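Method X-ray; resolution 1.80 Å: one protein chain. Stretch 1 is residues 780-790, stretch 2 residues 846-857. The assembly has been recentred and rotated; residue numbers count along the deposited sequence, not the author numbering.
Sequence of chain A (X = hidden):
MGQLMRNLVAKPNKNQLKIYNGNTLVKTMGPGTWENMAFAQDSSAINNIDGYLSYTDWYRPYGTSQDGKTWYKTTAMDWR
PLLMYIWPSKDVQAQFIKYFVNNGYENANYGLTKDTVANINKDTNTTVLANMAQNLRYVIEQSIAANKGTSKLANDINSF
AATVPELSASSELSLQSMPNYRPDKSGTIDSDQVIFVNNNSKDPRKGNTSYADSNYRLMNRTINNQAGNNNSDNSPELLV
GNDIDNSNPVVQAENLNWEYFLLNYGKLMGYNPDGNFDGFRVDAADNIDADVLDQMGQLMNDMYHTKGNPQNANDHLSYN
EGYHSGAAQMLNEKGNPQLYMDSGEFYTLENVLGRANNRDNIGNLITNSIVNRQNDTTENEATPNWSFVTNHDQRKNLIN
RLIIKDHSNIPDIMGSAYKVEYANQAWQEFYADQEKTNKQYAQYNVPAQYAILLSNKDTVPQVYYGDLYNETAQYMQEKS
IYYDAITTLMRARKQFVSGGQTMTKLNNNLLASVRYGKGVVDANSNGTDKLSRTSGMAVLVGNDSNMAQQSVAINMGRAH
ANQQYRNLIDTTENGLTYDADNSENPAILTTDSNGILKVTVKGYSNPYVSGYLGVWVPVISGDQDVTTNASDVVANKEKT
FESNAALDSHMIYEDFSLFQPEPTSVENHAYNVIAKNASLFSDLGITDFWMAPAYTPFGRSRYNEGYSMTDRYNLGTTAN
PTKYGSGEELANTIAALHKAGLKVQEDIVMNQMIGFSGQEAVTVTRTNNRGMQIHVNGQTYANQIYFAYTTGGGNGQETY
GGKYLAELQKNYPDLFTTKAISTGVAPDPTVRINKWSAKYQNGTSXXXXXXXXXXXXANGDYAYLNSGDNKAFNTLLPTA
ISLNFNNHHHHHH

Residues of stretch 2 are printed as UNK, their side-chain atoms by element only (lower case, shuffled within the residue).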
ATOM      1  N   THR A 780      16.355 -22.202   9.187  1.00 37.92           N
ATOM      2  CA  THR A 780      14.927 -22.100   8.898  1.00 35.36           C
ATOM      3  C   THR A 780      14.101 -22.527  10.112  1.00 34.78           C
ATOM      4  O   THR A 780      14.656 -22.964  11.127  1.00 33.76           O
ATOM      5  CB  THR A 780      14.547 -22.942   7.651  1.00 34.48           C
ATOM      6  OG1 THR A 780      13.226 -22.591   7.206  1.00 33.26           O
ATOM      7  CG2 THR A 780      14.622 -24.454   7.929  1.00 35.05           C
ATOM      8  N   TYR A 781      12.782 -22.387   9.995  1.00 32.96           N
ATOM      9  CA  TYR A 781      11.843 -23.016  10.935  1.00 32.65           C
ATOM     10  C   TYR A 781      10.516 -23.347  10.264  1.00 32.75           C
ATOM     11  O   TYR A 781      10.100 -22.652   9.345  1.00 30.31           O
ATOM     12  CB  TYR A 781      11.618 -22.150  12.179  1.00 31.69           C
ATOM     13  CG  TYR A 781      11.285 -20.698  11.949  1.00 29.96           C
ATOM     14  CD1 TYR A 781       9.965 -20.280  11.803  1.00 29.00           C
ATOM     15  CD2 TYR A 781      12.284 -19.728  11.942  1.00 29.37           C
ATOM     16  CE1 TYR A 781       9.653 -18.937  11.622  1.00 28.85           C
ATOM     17  CE2 TYR A 781      11.984 -18.376  11.764  1.00 29.05           C
ATOM     18  CZ  TYR A 781      10.668 -17.982  11.608  1.00 28.29           C
ATOM     19  OH  TYR A 781      10.368 -16.648  11.427  1.00 27.93           O
ATOM     20  N   ALA A 782       9.885 -24.430  10.727  1.00 33.92           N
ATOM     21  CA  ALA A 782       8.597 -24.895  10.205  1.00 34.68           C
ATOM     22  C   ALA A 782       7.728 -25.424  11.331  1.00 36.24           C
ATOM     23  O   ALA A 782       8.237 -26.026  12.287  1.00 36.64           O
ATOM     24  CB  ALA A 782       8.810 -25.992   9.164  1.00 35.89           C
ATOM     25  N   ASN A 783       6.420 -25.206  11.211  1.00 34.78           N
ATOM     26  CA  ASN A 783       5.440 -25.774  12.140  1.00 34.79           C
ATOM     27  C   ASN A 783       5.721 -25.390  13.600  1.00 34.24           C
ATOM     28  O   ASN A 783       5.643 -26.229  14.502  1.00 33.48           O
ATOM     29  CB  ASN A 783       5.359 -27.307  11.962  1.00 35.49           C
ATOM     30  CG  ASN A 783       5.016 -27.712  10.532  1.00 35.52           C
ATOM     31  OD1 ASN A 783       5.826 -28.338   9.834  1.00 35.10           O
ATOM     32  ND2 ASN A 783       3.828 -27.347  10.087  1.00 33.57           N
ATOM     33  N   GLN A 784       6.059 -24.116  13.813  1.00 33.85           N
ATOM     34  CA  GLN A 784       6.377 -23.585  15.136  1.00 33.89           C
ATOM     35  C   GLN A 784       5.251 -22.706  15.622  1.00 32.56           C
ATOM     36  O   GLN A 784       4.738 -21.880  14.866  1.00 32.22           O
ATOM     37  CB  GLN A 784       7.654 -22.739  15.100  1.00 34.40           C
ATOM     38  CG  GLN A 784       8.934 -23.502  14.811  1.00 35.93           C
ATOM     39  CD  GLN A 784       9.194 -24.620  15.792  1.00 37.77           C
ATOM     40  OE1 GLN A 784       9.140 -24.430  17.005  1.00 38.41           O
ATOM     41  NE2 GLN A 784       9.483 -25.806  15.266  1.00 39.81           N
ATOM     42  N   ILE A 785       4.892 -22.852  16.894  1.00 33.63           N
ATOM     43  CA  ILE A 785       3.901 -21.970  17.497  1.00 32.31           C
ATOM     44  C   ILE A 785       4.525 -20.586  17.704  1.00 30.78           C
ATOM     45  O   ILE A 785       5.599 -20.469  18.280  1.00 31.25           O
ATOM     46  CB  ILE A 785       3.302 -22.571  18.796  1.00 33.23           C
ATOM     47  CG1 ILE A 785       2.542 -23.856  18.435  1.00 33.62           C
ATOM     48  CG2 ILE A 785       2.389 -21.551  19.466  1.00 33.20           C
ATOM     49  CD1 ILE A 785       1.760 -24.508  19.539  1.00 34.80           C
ATOM     50  N   TYR A 786       3.799 -19.562  17.254  1.00 29.85           N
ATOM     51  CA  TYR A 786       4.250 -18.174  17.186  1.00 29.82           C
ATOM     52  C   TYR A 786       3.088 -17.293  17.635  1.00 29.42           C
ATOM     53  O   TYR A 786       1.936 -17.528  17.234  1.00 29.20           O
ATOM     54  CB  TYR A 786       4.595 -17.877  15.712  1.00 29.31           C
ATOM     55  CG  TYR A 786       5.142 -16.494  15.352  1.00 30.10           C
ATOM     56  CD1 TYR A 786       6.349 -16.031  15.874  1.00 31.69           C
ATOM     57  CD2 TYR A 786       4.481 -15.673  14.422  1.00 29.91           C
ATOM     58  CE1 TYR A 786       6.863 -14.783  15.511  1.00 31.38           C
ATOM     59  CE2 TYR A 786       4.990 -14.425  14.049  1.00 30.13           C
ATOM     60  CZ  TYR A 786       6.182 -13.980  14.585  1.00 30.90           C
ATOM     61  OH  TYR A 786       6.696 -12.740  14.230  1.00 29.15           O
ATOM     62  N   PHE A 787       3.373 -16.287  18.461  1.00 29.49           N
ATOM     63  CA  PHE A 787       2.321 -15.457  19.046  1.00 29.26           C
ATOM     64  C   PHE A 787       2.080 -14.177  18.241  1.00 29.51           C
ATOM     65  O   PHE A 787       2.272 -13.060  18.722  1.00 29.20           O
ATOM     66  CB  PHE A 787       2.639 -15.150  20.518  1.00 30.21           C
ATOM     67  CG  PHE A 787       2.794 -16.374  21.386  1.00 31.51           C
ATOM     68  CD1 PHE A 787       1.857 -17.410  21.348  1.00 32.85           C
ATOM     69  CD2 PHE A 787       3.847 -16.474  22.283  1.00 33.22           C
ATOM     70  CE1 PHE A 787       1.990 -18.527  22.163  1.00 32.81           C
ATOM     71  CE2 PHE A 787       3.979 -17.582  23.110  1.00 34.04           C
ATOM     72  CZ  PHE A 787       3.049 -18.612  23.049  1.00 34.16           C
ATOM     73  N   ALA A 788       1.624 -14.355  17.004  1.00 30.20           N
ATOM     74  CA  ALA A 788       1.414 -13.234  16.086  1.00 29.61           C
ATOM     75  C   ALA A 788       0.254 -12.396  16.550  1.00 29.65           C
ATOM     76  O   ALA A 788      -0.710 -12.926  17.120  1.00 29.91           O
ATOM     77  CB  ALA A 788       1.137 -13.747  14.678  1.00 30.22           C
ATOM     78  N   TYR A 789       0.349 -11.092  16.316  1.00 28.61           N
ATOM     79  CA  TYR A 789      -0.805 -10.198  16.413  1.00 28.80           C
ATOM     80  C   TYR A 789      -1.679 -10.446  15.185  1.00 28.07           C
ATOM     81  O   TYR A 789      -1.239 -10.207  14.064  1.00 28.67           O
ATOM     82  CB  TYR A 789      -0.355  -8.739  16.498  1.00 29.31           C
ATOM     83  CG  TYR A 789       0.284  -8.420  17.830  1.00 30.84           C
ATOM     84  CD1 TYR A 789       1.634  -8.669  18.060  1.00 32.72           C
ATOM     85  CD2 TYR A 789      -0.475  -7.928  18.883  1.00 32.90           C
ATOM     86  CE1 TYR A 789       2.214  -8.399  19.295  1.00 34.11           C
ATOM     87  CE2 TYR A 789       0.095  -7.643  20.124  1.00 33.87           C
ATOM     88  CZ  TYR A 789       1.438  -7.888  20.323  1.00 34.84           C
ATOM     89  OH  TYR A 789       2.006  -7.624  21.541  1.00 35.31           O
ATOM     90  N   THR A 790      -2.877 -10.982  15.407  1.00 28.05           N
ATOM     91  CA  THR A 790      -3.801 -11.371  14.335  1.00 28.84           C
ATOM     92  C   THR A 790      -5.260 -10.929  14.510  1.00 29.35           C
ATOM     93  O   THR A 790      -6.049 -11.030  13.563  1.00 28.70           O
ATOM     94  CB  THR A 790      -3.898 -12.898  14.248  1.00 29.10           C
ATOM     95  OG1 THR A 790      -4.487 -13.379  15.454  1.00 30.07           O
ATOM     96  CG2 THR A 790      -2.542 -13.547  14.053  1.00 29.36           C
ATOM     97  N   UNK A 846       7.186 -10.682   9.144  1.00 29.08           N
ATOM     98  CA  UNK A 846       7.784 -10.938  10.453  1.00 29.63           C
ATOM     99  C   UNK A 846       7.440  -9.778  11.385  1.00 30.83           C
ATOM    100  O   UNK A 846       7.541  -8.619  10.996  1.00 29.77           O
ATOM    101  c   UNK A 846      11.354 -12.248   9.449  1.00 31.79           C
ATOM    102  c   UNK A 846       9.300 -11.117  10.344  1.00 29.91           C
ATOM    103  c   UNK A 846       9.189 -13.523   9.537  1.00 31.17           C
ATOM    104  c   UNK A 846       9.836 -12.156   9.353  1.00 30.06           C
ATOM    105  N   UNK A 847       6.991 -10.091  12.605  1.00 30.57           N
ATOM    106  CA  UNK A 847       6.460  -9.060  13.502  1.00 30.38           C
ATOM    107  C   UNK A 847       7.450  -8.547  14.553  1.00 30.53           C
ATOM    108  O   UNK A 847       7.079  -7.723  15.396  1.00 29.83           O
ATOM    109  c   UNK A 847       2.695 -10.009  13.814  1.00 31.91           C
ATOM    110  n   UNK A 847       1.640 -10.077  13.003  1.00 30.56           N
ATOM    111  c   UNK A 847       4.044  -9.779  13.159  1.00 31.02           C
ATOM    112  o   UNK A 847       2.599 -10.157  15.032  1.00 31.73           O
ATOM    113  c   UNK A 847       5.170  -9.566  14.161  1.00 31.55           C
ATOM    114  N   UNK A 848       8.693  -9.030  14.496  1.00 31.07           N
ATOM    115  CA  UNK A 848       9.776  -8.594  15.387  1.00 32.17           C
ATOM    116  C   UNK A 848       9.525  -8.919  16.881  1.00 32.01           C
ATOM    117  O   UNK A 848       9.886  -8.133  17.747  1.00 31.10           O
ATOM    118  c   UNK A 848      10.460  -6.699  13.805  1.00 33.64           C
ATOM    119  n   UNK A 848      11.412  -7.412  13.235  1.00 32.99           N
ATOM    120  o   UNK A 848       9.912  -5.760  13.237  1.00 34.82           O
ATOM    121  c   UNK A 848      10.066  -7.083  15.222  1.00 32.74           C
ATOM    122  N   UNK A 849       8.937 -10.082  17.158  1.00 32.67           N
ATOM    123  CA  UNK A 849       8.705 -10.539  18.549  1.00 33.07           C
ATOM    124  C   UNK A 849       9.555 -11.732  18.997  1.00 33.51           C
ATOM    125  O   UNK A 849       9.814 -11.892  20.202  1.00 34.75           O
ATOM    126  c   UNK A 849       6.687 -11.954  17.900  1.00 32.74           C
ATOM    127  c   UNK A 849       5.254 -12.340  18.170  1.00 32.34           C
ATOM    128  c   UNK A 849       6.388  -9.566  18.639  1.00 33.66           C
ATOM    129  c   UNK A 849       7.212 -10.839  18.813  1.00 33.21           C
ATOM    130  N   UNK A 850       9.950 -12.579  18.054  1.00 31.21           N
ATOM    131  CA  UNK A 850      10.785 -13.745  18.320  1.00 31.71           C
ATOM    132  C   UNK A 850      10.030 -15.040  18.110  1.00 31.40           C
ATOM    133  O   UNK A 850       8.819 -15.103  18.342  1.00 31.56           O
ATOM    134  N   UNK A 851      10.757 -16.073  17.694  1.00 31.82           N
ATOM    135  CA  UNK A 851      10.174 -17.379  17.380  1.00 32.53           C
ATOM    136  C   UNK A 851      10.177 -18.327  18.586  1.00 33.51           C
ATOM    137  O   UNK A 851       9.510 -19.361  18.547  1.00 33.52           O
ATOM    138  c   UNK A 851      10.007 -19.047  15.427  1.00 34.40           C
ATOM    139  c   UNK A 851      12.218 -18.673  16.520  1.00 33.96           C
ATOM    140  c   UNK A 851      10.888 -18.014  16.145  1.00 33.39           C
ATOM    141  c   UNK A 851       8.656 -18.545  14.978  1.00 33.81           C
ATOM    142  N   UNK A 852      10.930 -17.972  19.639  1.00 34.37           N
ATOM    143  CA  UNK A 852      11.069 -18.797  20.848  1.00 34.16           C
ATOM    144  C   UNK A 852      10.345 -18.299  22.084  1.00 33.74           C
ATOM    145  O   UNK A 852      10.697 -18.706  23.193  1.00 35.30           O
ATOM    146  N   UNK A 853       9.347 -17.426  21.918  1.00 32.69           N
ATOM    147  CA  UNK A 853       8.554 -16.934  23.051  1.00 33.18           C
ATOM    148  C   UNK A 853       7.752 -18.050  23.712  1.00 34.06           C
ATOM    149  O   UNK A 853       7.606 -18.060  24.939  1.00 34.75           O
ATOM    150  c   UNK A 853       8.197 -14.445  22.252  1.00 33.54           C
ATOM    151  c   UNK A 853       7.104 -13.453  21.873  1.00 34.12           C
ATOM    152  c   UNK A 853       9.034 -13.870  23.374  1.00 33.81           C
ATOM    153  c   UNK A 853       7.597 -15.800  22.641  1.00 33.11           C
ATOM    154  N   UNK A 854       7.233 -18.973  22.895  1.00 34.32           N
ATOM    155  CA  UNK A 854       6.396 -20.075  23.383  1.00 34.43           C
ATOM    156  C   UNK A 854       7.165 -21.004  24.315  1.00 35.39           C
ATOM    157  O   UNK A 854       8.203 -21.545  23.933  1.00 34.98           O
ATOM    158  c   UNK A 854       5.822 -20.856  22.209  1.00 34.90           C
ATOM    159  N   UNK A 855       6.644 -21.190  25.536  1.00 35.59           N
ATOM    160  CA  UNK A 855       7.339 -21.959  26.560  1.00 37.55           C
ATOM    161  C   UNK A 855       7.235 -23.452  26.270  1.00 40.09           C
ATOM    162  O   UNK A 855       6.140 -23.992  26.109  1.00 38.54           O
ATOM    163  c   UNK A 855       7.003 -20.191  28.332  1.00 36.69           C
ATOM    164  c   UNK A 855       7.446 -22.555  29.030  1.00 39.02           C
ATOM    165  c   UNK A 855       6.791 -21.659  27.977  1.00 37.22           C
ATOM    166  N   UNK A 856       8.395 -24.093  26.191  1.00 44.52           N
ATOM    167  CA  UNK A 856       8.503 -25.536  26.136  1.00 50.20           C
ATOM    168  C   UNK A 856       9.148 -26.001  27.426  1.00 53.95           C
ATOM    169  O   UNK A 856      10.028 -25.322  27.966  1.00 58.68           O
ATOM    170  n   UNK A 856       9.592 -26.099  19.882  1.00 58.89           N
ATOM    171  c   UNK A 856       9.576 -26.059  22.419  1.00 56.29           C
ATOM    172  c   UNK A 856       8.731 -25.615  23.604  1.00 53.14           C
ATOM    173  c   UNK A 856       8.810 -25.842  21.123  1.00 57.99           C
ATOM    174  c   UNK A 856       9.356 -25.963  24.940  1.00 51.76           C
ATOM    175  N   UNK A 857       8.707 -27.152  27.922  1.00 55.88           N
ATOM    176  CA  UNK A 857       9.324 -27.781  29.090  1.00 56.88           C
ATOM    177  C   UNK A 857      10.673 -28.373  28.667  1.00 57.65           C
ATOM    178  O   UNK A 857      10.986 -28.423  27.476  1.00 57.47           O
ATOM    179  c   UNK A 857       8.408 -28.866  29.697  1.00 57.37           C
ATOM    180  c   UNK A 857       6.350 -27.311  30.016  1.00 57.01           C
ATOM    181  c   UNK A 857       7.141 -28.526  30.499  1.00 58.29           C
ATOM    182  c   UNK A 857       7.491 -28.375  31.961  1.00 59.08           C
TER
HETATM  183  O   HOH W   1      10.449 -21.954  17.768  1.00 37.02           O
HETATM  184  O   HOH W   2       7.099 -18.651  19.900  1.00 30.13           O
HETATM  185  O   HOH W   3       6.163 -16.130  19.448  1.00 28.31           O

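Position 846 has four side-chain carbons forked at the second; one tip lies near the hydroxyl of Tyr 781. This is Leu 846, whose CD2 sits 3.8 Å from Tyr 781 OH, an apolar cover beside a hydroxyl hydrogen-bonded elsewhere in the structure.

Position 847 carries three carbons, the third bearing one oxygen and one nitrogen, and reaches the backbone of Tyr 789. It is Gln 847. Tyr 789 N donates to OE1 of Gln 847 (2.8 Å), and NE2 of Gln 847 donates to Tyr 789 O (3.1 Å). A carboxamide suits this place because it offers acceptor and donor together. Gln 847 N donates to Tyr 786 OH (3.1 Å).

Position 848 has two carbons, the second with one oxygen and one nitrogen; its CA-to-CB bond points away from stretch 1. Asn 848 is exposed, and asparagine tolerates its positive phi (64°) well.

At 849, four carbons fork at the first; the tip of the two-carbon arm lies over one face of the Tyr 786 ring. This is Ile 849: the long arm brings CD1 there, 3.1 Å from Phe 787 O, while CG2 lies at the Tyr 789 ring edge, 4.4 Å from Tyr 789 CE1.

Position 850 has no side-chain atoms: Gly 850. At phi 112° and psi 149° a CB would jam against the preceding carbonyl oxygen, so the backbone itself calls for glycine.

At 851, four carbons again fork at the first; the longer arm touches the Tyr 781 and Tyr 786 rings. Ile 851 places CG1 3.8 Å from the Tyr 781 ring centroid, a CH-pi contact over its face, and CD1 3.5 Å from Tyr 786 CD1. The two-carbon arm lies between the two tyrosines.

Position 852, without side-chain atoms, is Gly 852 and makes no contact.

At 853, four carbons fork at the second, CB 3.8 Å from Phe 787 CD2. An apolar chain, Leu 853, suits this buried site beside the ring.

Position 854 has a single carbon, 3.7 Å from Phe 787 CZ: the CB of Ala 854, small enough to pack closely.

Position 855, one carbon carrying two more, is Val 855, buried but not in contact.

At 856, four carbons in a row end in nitrogen, which approaches Gln 784 OE1. Lys 856 is long enough for NZ to reach Gln 784 OE1 in a weak hydrogen bond (3.4 Å).

Position 857, four carbons forked at the second, is Leu 857, out of reach.

The contact combines apolar packing against aromatic rings with the paired hydrogen bonds between the Gln 847 carboxamide and the Tyr 789 backbone. Water 2 joins Ile 785 O to Ala 854 N; water 3 joins Phe 787 N to Gly 850 O.

Stretch 2, residues 846-857: LQNIGIGLAVKL
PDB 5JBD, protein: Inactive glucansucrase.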